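Local coordinates for sugar-binding transcriptional regulator, LacI family (Enterococcus faecalis, PDB 3CS3), which probably binds DNA as a LacI-family transcription regulator, with this C-terminal domain thought to sense a sugar effector, at residues E55-P69 / F76-R88. Numbering follows the deposited sequence.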
loop_
_atom_site.group_PDB
_atom_site.type_symbol
_atom_site.label_atom_id
_atom_site.label_comp_id
_atom_site.label_asym_id
_atom_site.label_seq_id
_atom_site.Cartn_x
_atom_site.Cartn_y
_atom_site.Cartn_z
ATOM N N GLU A 55 2.366 -8.393 23.611
ATOM C CA GLU A 55 2.267 -7.414 24.695
ATOM C C GLU A 55 3.537 -7.369 25.554
ATOM O O GLU A 55 3.799 -6.380 26.244
ATOM C CB GLU A 55 0.999 -7.665 25.532
ATOM C CG GLU A 55 1.124 -8.662 26.679
ATOM C CD GLU A 55 1.157 -7.979 28.036
ATOM O OE1 GLU A 55 2.242 -7.923 28.654
ATOM O OE2 GLU A 55 0.095 -7.491 28.481
ATOM N N LYS A 56 4.326 -8.441 25.480
ATOM C CA LYS A 56 5.630 -8.517 26.132
ATOM C C LYS A 56 6.742 -8.050 25.189
ATOM O O LYS A 56 7.922 -8.288 25.447
ATOM C CB LYS A 56 5.906 -9.953 26.598
ATOM C CG LYS A 56 4.971 -10.464 27.685
ATOM C CD LYS A 56 5.192 -11.947 27.953
ATOM C CE LYS A 56 4.243 -12.473 29.026
ATOM N NZ LYS A 56 2.819 -12.495 28.579
ATOM N N MET A 57 6.363 -7.387 24.096
ATOM C CA MET A 57 7.310 -6.981 23.055
ATOM C C MET A 57 6.975 -5.633 22.398
ATOM O O MET A 57 7.732 -5.138 21.560
ATOM C CB MET A 57 7.435 -8.088 22.000
ATOM C CG MET A 57 8.535 -9.113 22.295
ATOM S SD MET A 57 8.106 -10.818 21.877
ATOM C CE MET A 57 6.845 -11.204 23.098
ATOM N N VAL A 58 5.852 -5.041 22.795
ATOM C CA VAL A 58 5.401 -3.758 22.253
ATOM C C VAL A 58 4.972 -2.822 23.387
ATOM O O VAL A 58 4.221 -3.221 24.281
ATOM C CB VAL A 58 4.293 -3.972 21.162
ATOM C CG1 VAL A 58 3.218 -2.903 21.194
ATOM C CG2 VAL A 58 4.918 -4.055 19.776
ATOM N N ASP A 59 5.478 -1.589 23.361
ATOM C CA ASP A 59 5.191 -0.605 24.410
ATOM C C ASP A 59 3.766 -0.070 24.358
ATOM O O ASP A 59 3.110 0.060 25.393
ATOM C CB ASP A 59 6.170 0.574 24.340
ATOM C CG ASP A 59 7.551 0.236 24.876
ATOM O OD1 ASP A 59 7.766 -0.885 25.389
ATOM O OD2 ASP A 59 8.430 1.109 24.780
ATOM N N GLY A 60 3.305 0.257 23.155
ATOM C CA GLY A 60 2.004 0.880 22.954
ATOM C C GLY A 60 1.482 0.662 21.547
ATOM O O GLY A 60 2.202 0.163 20.686
ATOM N N ALA A 61 0.231 1.044 21.305
ATOM C CA ALA A 61 -0.391 0.788 20.011
ATOM C C ALA A 61 -1.016 2.022 19.373
ATOM O O ALA A 61 -1.545 2.894 20.066
ATOM C CB ALA A 61 -1.423 -0.346 20.119
ATOM N N ILE A 62 -0.925 2.085 18.046
ATOM C CA ILE A 62 -1.690 3.025 17.242
ATOM C C ILE A 62 -2.637 2.192 16.378
ATOM O O ILE A 62 -2.187 1.353 15.600
ATOM C CB ILE A 62 -0.779 3.922 16.371
ATOM C CG1 ILE A 62 0.066 4.849 17.254
ATOM C CG2 ILE A 62 -1.604 4.751 15.384
ATOM C CD1 ILE A 62 1.191 5.551 16.507
ATOM N N ILE A 63 -3.942 2.413 16.527
ATOM C CA ILE A 63 -4.950 1.569 15.875
ATOM C C ILE A 63 -5.749 2.307 14.796
ATOM O O ILE A 63 -6.427 3.306 15.074
ATOM C CB ILE A 63 -5.968 0.975 16.898
ATOM C CG1 ILE A 63 -5.276 0.456 18.170
ATOM C CG2 ILE A 63 -6.882 -0.084 16.237
ATOM C CD1 ILE A 63 -4.662 -0.907 18.062
ATOM N N LEU A 64 -5.664 1.798 13.570
ATOM C CA LEU A 64 -6.569 2.184 12.495
ATOM C C LEU A 64 -7.102 0.913 11.825
ATOM O O LEU A 64 -6.617 0.500 10.770
ATOM C CB LEU A 64 -5.867 3.120 11.498
ATOM C CG LEU A 64 -6.543 3.652 10.219
ATOM C CD1 LEU A 64 -8.050 3.837 10.331
ATOM C CD2 LEU A 64 -5.891 4.949 9.808
ATOM N N ASP A 65 -8.109 0.307 12.454
ATOM C CA ASP A 65 -8.670 -0.970 12.018
ATOM C C ASP A 65 -10.029 -1.165 12.678
ATOM O O ASP A 65 -10.097 -1.411 13.877
ATOM C CB ASP A 65 -7.729 -2.120 12.416
ATOM C CG ASP A 65 -8.198 -3.487 11.913
ATOM O OD1 ASP A 65 -9.200 -3.579 11.165
ATOM O OD2 ASP A 65 -7.542 -4.487 12.277
ATOM N N TRP A 66 -11.099 -1.087 11.886
ATOM C CA TRP A 66 -12.470 -1.196 12.401
ATOM C C TRP A 66 -12.837 -2.610 12.877
ATOM O O TRP A 66 -13.782 -2.779 13.648
ATOM C CB TRP A 66 -13.488 -0.696 11.362
ATOM C CG TRP A 66 -13.659 -1.627 10.199
ATOM C CD1 TRP A 66 -12.866 -1.704 9.098
ATOM C CD2 TRP A 66 -14.679 -2.624 10.032
ATOM N NE1 TRP A 66 -13.322 -2.682 8.247
ATOM C CE2 TRP A 66 -14.432 -3.268 8.797
ATOM C CE3 TRP A 66 -15.773 -3.039 10.807
ATOM C CZ2 TRP A 66 -15.247 -4.301 8.307
ATOM C CZ3 TRP A 66 -16.585 -4.070 10.323
ATOM C CH2 TRP A 66 -16.314 -4.687 9.082
ATOM N N THR A 67 -12.093 -3.612 12.410
ATOM C CA THR A 67 -12.303 -5.001 12.832
ATOM C C THR A 67 -11.611 -5.335 14.156
ATOM O O THR A 67 -11.883 -6.382 14.746
ATOM C CB THR A 67 -11.824 -6.011 11.769
ATOM O OG1 THR A 67 -10.411 -5.884 11.579
ATOM C CG2 THR A 67 -12.542 -5.793 10.453
ATOM N N PHE A 68 -10.704 -4.462 14.598
ATOM C CA PHE A 68 -10.078 -4.575 15.913
ATOM C C PHE A 68 -11.145 -4.154 16.924
ATOM O O PHE A 68 -11.543 -2.989 16.944
ATOM C CB PHE A 68 -8.853 -3.653 15.987
ATOM C CG PHE A 68 -7.829 -4.038 17.032
ATOM C CD1 PHE A 68 -6.490 -4.148 16.686
ATOM C CD2 PHE A 68 -8.188 -4.258 18.360
ATOM C CE1 PHE A 68 -5.530 -4.482 17.637
ATOM C CE2 PHE A 68 -7.233 -4.594 19.319
ATOM C CZ PHE A 68 -5.906 -4.701 18.959
ATOM N N PRO A 69 -11.629 -5.106 17.752
ATOM C CA PRO A 69 -12.770 -4.847 18.641
ATOM C C PRO A 69 -12.393 -3.933 19.793
ATOM O O PRO A 69 -11.308 -4.084 20.356
ATOM C CB PRO A 69 -13.128 -6.242 19.177
ATOM C CG PRO A 69 -12.370 -7.210 18.316
ATOM C CD PRO A 69 -11.137 -6.483 17.911
ATOM N N PHE A 76 -6.293 -4.289 26.561
ATOM C CA PHE A 76 -4.885 -3.993 26.319
ATOM C C PHE A 76 -4.468 -2.707 27.042
ATOM O O PHE A 76 -3.317 -2.570 27.451
ATOM C CB PHE A 76 -4.626 -3.900 24.812
ATOM C CG PHE A 76 -3.167 -3.867 24.433
ATOM C CD1 PHE A 76 -2.296 -4.872 24.843
ATOM C CD2 PHE A 76 -2.671 -2.843 23.632
ATOM C CE1 PHE A 76 -0.952 -4.839 24.481
ATOM C CE2 PHE A 76 -1.329 -2.803 23.264
ATOM C CZ PHE A 76 -0.469 -3.802 23.688
ATOM N N ALA A 77 -5.418 -1.788 27.218
ATOM C CA ALA A 77 -5.176 -0.524 27.918
ATOM C C ALA A 77 -5.078 -0.695 29.434
ATOM O O ALA A 77 -4.280 -0.017 30.094
ATOM C CB ALA A 77 -6.250 0.503 27.563
ATOM N N GLU A 78 -5.888 -1.605 29.975
ATOM C CA GLU A 78 -5.926 -1.885 31.416
ATOM C C GLU A 78 -4.694 -2.645 31.917
ATOM O O GLU A 78 -4.382 -2.607 33.108
ATOM C CB GLU A 78 -7.206 -2.637 31.782
ATOM C CG GLU A 78 -8.460 -1.774 31.745
ATOM C CD GLU A 78 -9.725 -2.564 31.447
ATOM O OE1 GLU A 78 -9.666 -3.815 31.394
ATOM O OE2 GLU A 78 -10.785 -1.930 31.261
ATOM N N ARG A 79 -3.993 -3.319 31.005
ATOM C CA ARG A 79 -2.728 -3.988 31.322
ATOM C C ARG A 79 -1.501 -3.066 31.200
ATOM O O ARG A 79 -0.373 -3.540 31.031
ATOM C CB ARG A 79 -2.545 -5.241 30.455
ATOM C CG ARG A 79 -3.365 -6.440 30.905
ATOM C CD ARG A 79 -2.896 -7.725 30.231
ATOM N NE ARG A 79 -3.242 -7.769 28.812
ATOM C CZ ARG A 79 -4.385 -8.248 28.326
ATOM N NH1 ARG A 79 -5.314 -8.734 29.141
ATOM N NH2 ARG A 79 -4.601 -8.240 27.016
ATOM N N GLY A 80 -1.729 -1.755 31.280
ATOM C CA GLY A 80 -0.646 -0.772 31.328
ATOM C C GLY A 80 -0.165 -0.192 30.007
ATOM O O GLY A 80 0.654 0.731 30.003
ATOM N N HIS A 81 -0.665 -0.720 28.889
ATOM C CA HIS A 81 -0.260 -0.232 27.567
ATOM C C HIS A 81 -1.049 0.998 27.143
ATOM O O HIS A 81 -2.266 1.064 27.331
ATOM C CB HIS A 81 -0.410 -1.317 26.506
ATOM C CG HIS A 81 0.455 -2.515 26.736
ATOM N ND1 HIS A 81 0.014 -3.630 27.416
ATOM C CD2 HIS A 81 1.728 -2.780 26.361
ATOM C CE1 HIS A 81 0.981 -4.529 27.454
ATOM N NE2 HIS A 81 2.033 -4.037 26.823
ATOM N N SER A 82 -0.344 1.965 26.564
ATOM C CA SER A 82 -0.961 3.183 26.052
ATOM C C SER A 82 -1.430 2.986 24.619
ATOM O O SER A 82 -0.745 2.345 23.828
ATOM C CB SER A 82 0.032 4.335 26.121
ATOM O OG SER A 82 0.248 4.699 27.466
ATOM N N ILE A 83 -2.598 3.532 24.286
ATOM C CA ILE A 83 -3.173 3.364 22.947
ATOM C C ILE A 83 -3.674 4.680 22.337
ATOM O O ILE A 83 -4.334 5.466 23.001
ATOM C CB ILE A 83 -4.314 2.296 22.942
ATOM C CG1 ILE A 83 -3.785 0.932 23.395
ATOM C CG2 ILE A 83 -4.904 2.136 21.546
ATOM C CD1 ILE A 83 -4.812 0.067 24.039
ATOM N N VAL A 84 -3.336 4.918 21.074
ATOM C CA VAL A 84 -3.966 5.987 20.299
ATOM C C VAL A 84 -4.860 5.380 19.208
ATOM O O VAL A 84 -4.409 4.575 18.395
ATOM C CB VAL A 84 -2.926 6.975 19.714
ATOM C CG1 VAL A 84 -3.597 8.007 18.833
ATOM C CG2 VAL A 84 -2.195 7.685 20.843
ATOM N N VAL A 85 -6.139 5.736 19.232
ATOM C CA VAL A 85 -7.075 5.290 18.209
ATOM C C VAL A 85 -7.264 6.359 17.139
ATOM O O VAL A 85 -7.331 7.557 17.434
ATOM C CB VAL A 85 -8.445 4.832 18.795
ATOM C CG1 VAL A 85 -8.300 3.492 19.499
ATOM C CG2 VAL A 85 -9.022 5.869 19.736
ATOM N N LEU A 86 -7.318 5.905 15.893
ATOM C CA LEU A 86 -7.446 6.781 14.741
ATOM C C LEU A 86 -8.779 6.539 14.040
ATOM O O LEU A 86 -9.060 7.125 12.996
ATOM C CB LEU A 86 -6.304 6.515 13.755
ATOM C CG LEU A 86 -4.834 6.534 14.186
ATOM C CD1 LEU A 86 -3.971 6.551 12.937
ATOM C CD2 LEU A 86 -4.486 7.725 15.070
ATOM N N ASP A 87 -9.608 5.687 14.639
ATOM C CA ASP A 87 -10.755 5.118 13.944
ATOM C C ASP A 87 -12.062 5.129 14.733
ATOM O O ASP A 87 -13.095 4.705 14.210
ATOM C CB ASP A 87 -10.426 3.680 13.502
ATOM C CG ASP A 87 -10.088 2.752 14.675
ATOM O OD1 ASP A 87 -10.000 3.204 15.838
ATOM O OD2 ASP A 87 -9.904 1.547 14.429
ATOM N N ARG A 88 -12.005 5.593 15.984
ATOM C CA ARG A 88 -13.149 5.555 16.900
ATOM C C ARG A 88 -12.970 6.515 18.072
ATOM O O ARG A 88 -11.868 7.022 18.300
ATOM C CB ARG A 88 -13.367 4.138 17.432
ATOM C CG ARG A 88 -12.335 3.670 18.444
ATOM C CD ARG A 88 -12.336 2.166 18.557
ATOM N NE ARG A 88 -11.630 1.558 17.437
ATOM C CZ ARG A 88 -11.597 0.255 17.185
ATOM N NH1 ARG A 88 -10.907 -0.196 16.151
ATOM N NH2 ARG A 88 -12.235 -0.599 17.970
#
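Arg-88 reaches from just past the C-terminal end of strand 82-85 to the turn after strand 60-64 and grips Phe-68 O end-on, through NH2 at 2.7 Å and NH1 at 3.0 Å, with the oxygen in the guanidinium plane. Side-on, NE and NH1 of the same group hold the carboxylate of Asp-87, one oxygen each; this pairing with Asp-87 and the double grip on Phe-68 O fix the guanidinium's rotation. Asp-87 OD2 also accepts Asp-65 N at 2.9 Å, and the two donors meet it from opposite faces of the carboxylate. Asp-65 OD1 closes an Asx turn with Thr-67 N, and Thr-70 OG1 gives Arg-88 NH2 a further partner. Between the strands, bonds such as Val-84 N to Ala-61 O (2.9 Å) set the parallel register. Ile-63 CG1 packs on Ile-83 CG2 at 3.8 Å, on the face covered by helix 70-78; on the other, Leu-86 CD1 wedges between Ile-62 CG2 and Leu-64 CD2. At the far end His-81, its CG beside the backbone N (chi1 -62°), sends NE2 to Glu-55 O (3.0 Å). Phe-76 CE1 lies over a face of this imidazole, and Glu-55 CB abuts the phenyl edge at 3.6 Å. Strand 60-64, helix 70-78 and strand 82-85 form a beta-alpha-beta crossover, the repeating element of the Rossmann-like, periplasmic-binding-protein fold of LacI-family sensor domains.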